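Local coordinates for protein protease lasA (Pseudomonas aeruginosa, PDB 3IT5) that cleaves glycine-rich peptides as a secreted zinc metallopeptidase, cutting the pentaglycine cross-links of staphylococcal peptidoglycan and contributing to elastin degradation, at residues S63-R68 against A109-G114; H81-Q86 against A103-T108. All coordinates share one frame; numbering follows the deposited sequence.

Contact 1: S63-R68 against A109-G114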
# COMPACT_ATOMS: atom_id res chain seq x y z
N SER A 63 -7.39 -2.57 14.65
CA SER A 63 -8.51 -1.69 14.95
C SER A 63 -9.46 -1.67 13.75
O SER A 63 -9.15 -2.25 12.71
CB SER A 63 -8.02 -0.27 15.25
OG SER A 63 -7.57 0.37 14.07
N ARG A 64 -10.59 -0.98 13.89
CA ARG A 64 -11.57 -0.83 12.80
C ARG A 64 -10.99 -0.19 11.53
O ARG A 64 -11.59 -0.27 10.45
CB ARG A 64 -12.80 -0.03 13.28
CG ARG A 64 -12.55 1.44 13.62
CD ARG A 64 -13.74 2.08 14.35
NE ARG A 64 -14.85 2.37 13.44
CZ ARG A 64 -15.17 3.58 13.00
NH1 ARG A 64 -14.49 4.65 13.39
NH2 ARG A 64 -16.20 3.72 12.17
N CYS A 65 -9.82 0.44 11.67
CA CYS A 65 -9.22 1.18 10.57
C CYS A 65 -7.77 0.79 10.24
O CYS A 65 -7.09 1.49 9.47
CB CYS A 65 -9.33 2.69 10.84
SG CYS A 65 -8.08 3.39 11.93
N GLN A 66 -7.30 -0.32 10.80
CA GLN A 66 -5.92 -0.77 10.55
C GLN A 66 -5.76 -2.29 10.55
O GLN A 66 -6.31 -2.98 11.42
CB GLN A 66 -4.93 -0.14 11.54
CG GLN A 66 -3.49 -0.14 11.04
CD GLN A 66 -2.50 0.55 11.96
OE1 GLN A 66 -1.57 1.21 11.50
NE2 GLN A 66 -2.69 0.39 13.27
N VAL A 67 -4.99 -2.77 9.58
CA VAL A 67 -4.75 -4.20 9.33
C VAL A 67 -3.29 -4.42 8.97
O VAL A 67 -2.68 -3.58 8.29
CB VAL A 67 -5.64 -4.73 8.17
CG1 VAL A 67 -5.19 -6.11 7.69
CG2 VAL A 67 -7.11 -4.78 8.58
N ARG A 68 -2.72 -5.54 9.42
CA ARG A 68 -1.38 -5.96 9.04
C ARG A 68 -1.44 -7.39 8.49
O ARG A 68 -2.16 -8.24 9.02
CB ARG A 68 -0.43 -5.87 10.25
CG ARG A 68 0.99 -6.43 10.06
CD ARG A 68 2.07 -5.36 9.78
NE ARG A 68 1.89 -4.13 10.57
CZ ARG A 68 2.46 -3.87 11.74
NH1 ARG A 68 3.28 -4.74 12.32
NH2 ARG A 68 2.22 -2.71 12.34
N ALA A 109 -11.24 7.07 9.09
CA ALA A 109 -9.91 7.23 8.50
C ALA A 109 -8.81 7.47 9.53
O ALA A 109 -7.65 7.08 9.33
CB ALA A 109 -9.92 8.34 7.45
N LEU A 110 -9.17 8.12 10.63
CA LEU A 110 -8.20 8.45 11.66
C LEU A 110 -8.61 7.89 13.02
O LEU A 110 -8.54 8.58 14.03
CB LEU A 110 -7.99 9.98 11.72
CG LEU A 110 -7.57 10.68 10.43
CD1 LEU A 110 -7.70 12.18 10.57
CD2 LEU A 110 -6.14 10.31 9.98
N CYS A 111 -9.03 6.62 13.04
CA CYS A 111 -9.41 5.94 14.29
C CYS A 111 -8.24 5.82 15.28
O CYS A 111 -8.44 5.77 16.50
CB CYS A 111 -10.01 4.55 14.00
SG CYS A 111 -8.83 3.17 13.81
N GLU A 112 -7.02 5.79 14.74
CA GLU A 112 -5.83 5.68 15.57
C GLU A 112 -4.95 6.93 15.48
O GLU A 112 -3.74 6.86 15.66
CB GLU A 112 -5.04 4.41 15.24
CG GLU A 112 -5.70 3.14 15.77
CD GLU A 112 -4.93 1.88 15.42
OE1 GLU A 112 -3.99 1.52 16.15
OE2 GLU A 112 -5.29 1.24 14.42
N GLY A 113 -5.59 8.07 15.21
CA GLY A 113 -4.92 9.36 15.12
C GLY A 113 -4.38 9.69 13.74
O GLY A 113 -4.66 8.98 12.76
N GLY A 114 -3.60 10.77 13.66
CA GLY A 114 -2.94 11.19 12.43
C GLY A 114 -3.67 12.33 11.74
O GLY A 114 -4.47 13.04 12.37
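Cys65 and Cys111 are joined covalently, SG to SG, at 2.0 Å. The bridge turns with a chi3 of -80°, close to the quarter turn that a relaxed disulfide adopts, and the CA atoms of the two cysteines lie 6.0 Å apart. Beside it, Ser63 OG donates a hydrogen bond to Glu112 OE2; the modelled 2.5 Å between OG and OE2 is shorter than usual and its exact value doubtful. Ser63 OG also lies 3.1 Å from Cys111 SG, so the hydroxyl touches both the carboxylate and the sulfur. Arg64 adds the aliphatic start of its chain, CG resting 4.0 Å from Cys111 CB. Gln66 comes across Glu112 at about a right angle, its amide plane turned 86° from the carboxylate; NE2 is 3.0 Å from OE2, while the firm partner of its OE1 is Asn78 on the neighbouring strand.

Further out, two type I turns present these side chains. In the turn from Ser63 to Gln66, Ser63 OG sits between its own backbone N and carbonyl carbon (chi1 72°), where it also accepts from Cys65 N at 3.3 Å, making an ST turn. A small hydroxyl suits this place because it can receive the amide and still donate to the carboxylate. The turn from Leu110 to Gly113 directs Cys111 and Glu112 toward the hairpin; Gly113, with its positive phi, ends it, and its carbonyl O is hydrogen-bonded to Tyr80 OH. The result is a disulfide-tethered surface loop, fastened to the tight turn between strands 57-63 and 66-70 of an antiparallel sheet in the M23 peptidase domain.

Contact 2: H81-Q86 against A103-T108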
# COMPACT_ATOMS: atom_id res chain seq x y z
N HIS A 81 -5.89 3.75 7.40
CA HIS A 81 -7.05 4.43 6.81
C HIS A 81 -8.01 3.41 6.19
O HIS A 81 -8.54 3.62 5.10
CB HIS A 81 -6.64 5.47 5.76
CG HIS A 81 -5.62 6.47 6.25
ND1 HIS A 81 -5.77 7.18 7.42
CD2 HIS A 81 -4.47 6.90 5.69
CE1 HIS A 81 -4.73 7.99 7.57
NE2 HIS A 81 -3.93 7.84 6.53
N MET A 82 -8.22 2.30 6.90
CA MET A 82 -9.12 1.24 6.46
C MET A 82 -10.52 1.42 7.02
O MET A 82 -10.74 2.19 7.95
CB MET A 82 -8.58 -0.13 6.89
CG MET A 82 -7.28 -0.55 6.22
SD MET A 82 -7.46 -0.88 4.47
CE MET A 82 -8.58 -2.29 4.47
N ASP A 83 -11.48 0.72 6.42
CA ASP A 83 -12.86 0.71 6.88
C ASP A 83 -13.49 -0.61 6.46
O ASP A 83 -12.96 -1.29 5.57
CB ASP A 83 -13.63 1.90 6.28
CG ASP A 83 -15.00 2.11 6.92
OD1 ASP A 83 -15.24 1.64 8.05
OD2 ASP A 83 -15.85 2.75 6.27
N GLN A 84 -14.59 -0.98 7.11
CA GLN A 84 -15.38 -2.15 6.72
C GLN A 84 -14.51 -3.41 6.60
O GLN A 84 -14.58 -4.15 5.62
CB GLN A 84 -16.15 -1.86 5.42
CG GLN A 84 -17.08 -0.63 5.50
CD GLN A 84 -17.77 -0.30 4.19
OE1 GLN A 84 -17.93 -1.15 3.32
NE2 GLN A 84 -18.21 0.95 4.06
N ILE A 85 -13.68 -3.62 7.62
CA ILE A 85 -12.75 -4.75 7.66
C ILE A 85 -13.51 -6.08 7.63
O ILE A 85 -14.38 -6.33 8.46
CB ILE A 85 -11.78 -4.67 8.86
CG1 ILE A 85 -11.00 -3.34 8.81
CG2 ILE A 85 -10.83 -5.87 8.86
CD1 ILE A 85 -9.92 -3.19 9.88
N GLN A 86 -13.17 -6.90 6.65
CA GLN A 86 -13.86 -8.16 6.44
C GLN A 86 -12.96 -9.38 6.65
O GLN A 86 -13.25 -10.48 6.15
CB GLN A 86 -14.54 -8.18 5.07
CG GLN A 86 -13.61 -8.05 3.88
CD GLN A 86 -14.31 -8.36 2.57
OE1 GLN A 86 -15.34 -7.76 2.25
NE2 GLN A 86 -13.76 -9.29 1.80
N ALA A 103 -11.19 4.26 3.86
CA ALA A 103 -12.28 5.01 4.50
C ALA A 103 -12.73 6.23 3.69
O ALA A 103 -11.90 6.96 3.13
CB ALA A 103 -11.88 5.42 5.92
N GLY A 104 -14.04 6.42 3.62
CA GLY A 104 -14.64 7.58 2.95
C GLY A 104 -15.09 8.66 3.93
O GLY A 104 -15.75 9.63 3.54
N ASN A 105 -14.77 8.47 5.21
CA ASN A 105 -15.00 9.48 6.23
C ASN A 105 -13.78 9.64 7.14
O ASN A 105 -13.19 8.64 7.57
CB ASN A 105 -16.28 9.20 7.03
CG ASN A 105 -16.19 7.92 7.83
OD1 ASN A 105 -15.81 7.94 9.00
ND2 ASN A 105 -16.55 6.81 7.21
N ILE A 106 -13.41 10.88 7.41
CA ILE A 106 -12.21 11.21 8.18
C ILE A 106 -12.22 10.59 9.59
O ILE A 106 -11.17 10.34 10.18
CB ILE A 106 -12.00 12.75 8.27
CG1 ILE A 106 -10.53 13.08 8.56
CG2 ILE A 106 -12.95 13.39 9.31
CD1 ILE A 106 -10.13 14.52 8.25
N ASN A 107 -13.43 10.37 10.10
CA ASN A 107 -13.62 9.87 11.46
C ASN A 107 -13.05 8.47 11.59
O ASN A 107 -12.25 8.19 12.49
CB ASN A 107 -15.12 9.91 11.80
CG ASN A 107 -15.83 11.13 11.22
OD1 ASN A 107 -15.83 11.36 10.00
ND2 ASN A 107 -16.42 11.93 12.09
N THR A 108 -13.47 7.59 10.69
CA THR A 108 -12.94 6.23 10.62
C THR A 108 -11.50 6.27 10.13
O THR A 108 -10.63 5.60 10.70
CB THR A 108 -13.80 5.33 9.73
OG1 THR A 108 -15.17 5.42 10.16
CG2 THR A 108 -13.34 3.88 9.80
O HOH W 1 -15.61 4.07 3.75
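Asp83 holds its CG anti to the backbone N (chi1 -169°), and Thr108 likewise carries CG2 anti to its own N, its chi1 of -53° setting OG1 beside that N instead. The two side chains cross at about a right angle, and the Thr108 methyl lies 3.4 Å from Asp83 OD1. That same CG2 is 3.6 Å from Met82 O, so the apolar branch of the threonine touches both a backbone carbonyl and the carboxylate while the hydroxyl turns to the Asn105 cap. Asp83 CB rests 3.9 Å from Ala103 CB, the single methyl of alanine fitting beside it. One direct backbone bond joins the segments: Ala103 N donates to His81 O at 3.0 Å. It carries the antiparallel pairing of strands 75-83 and 98-102 to the edge of the active site, where His81, inferred to be a proton donor or acceptor, meets the ring of His120 and has its ND1 hydrogen-bonded to Ala109 O. Asn105 occupies the N-cap of the short helix 106-109. Its OD1 takes two bonds from Thr108, from N at 2.9 Å and from OG1 at 2.8 Å, the latter in the carbonyl plane on a lone pair; asparagine suits the cap as a short side chain with a carbonyl acceptor. A water links the segments again, donating to Asp83 OD2 at 2.9 Å and accepting from Gly104 N.

Overall arrangement
Contact 2 is largely buried, whereas contact 1 lies at the surface; their centres are 8 Å apart, and contact 2 is nested within the chain loop that contact 1 closes. Strands 66-70 and 75-83 are neighbours in one sheet, joined here by the backbone pairing of Cys65 with Met82. Helix 106-109 is shared as well: 103-108 leads into it and 109-114 leaves it, and the end of that helix reaches a histidine of contact 2 inferred to be catalytic. A disulfide and a hydroxyl-carboxylate bond join contact 1; contact 2 has one backbone hydrogen bond, a bridging water and side-chain packing, with the helix cap internal to 103-108.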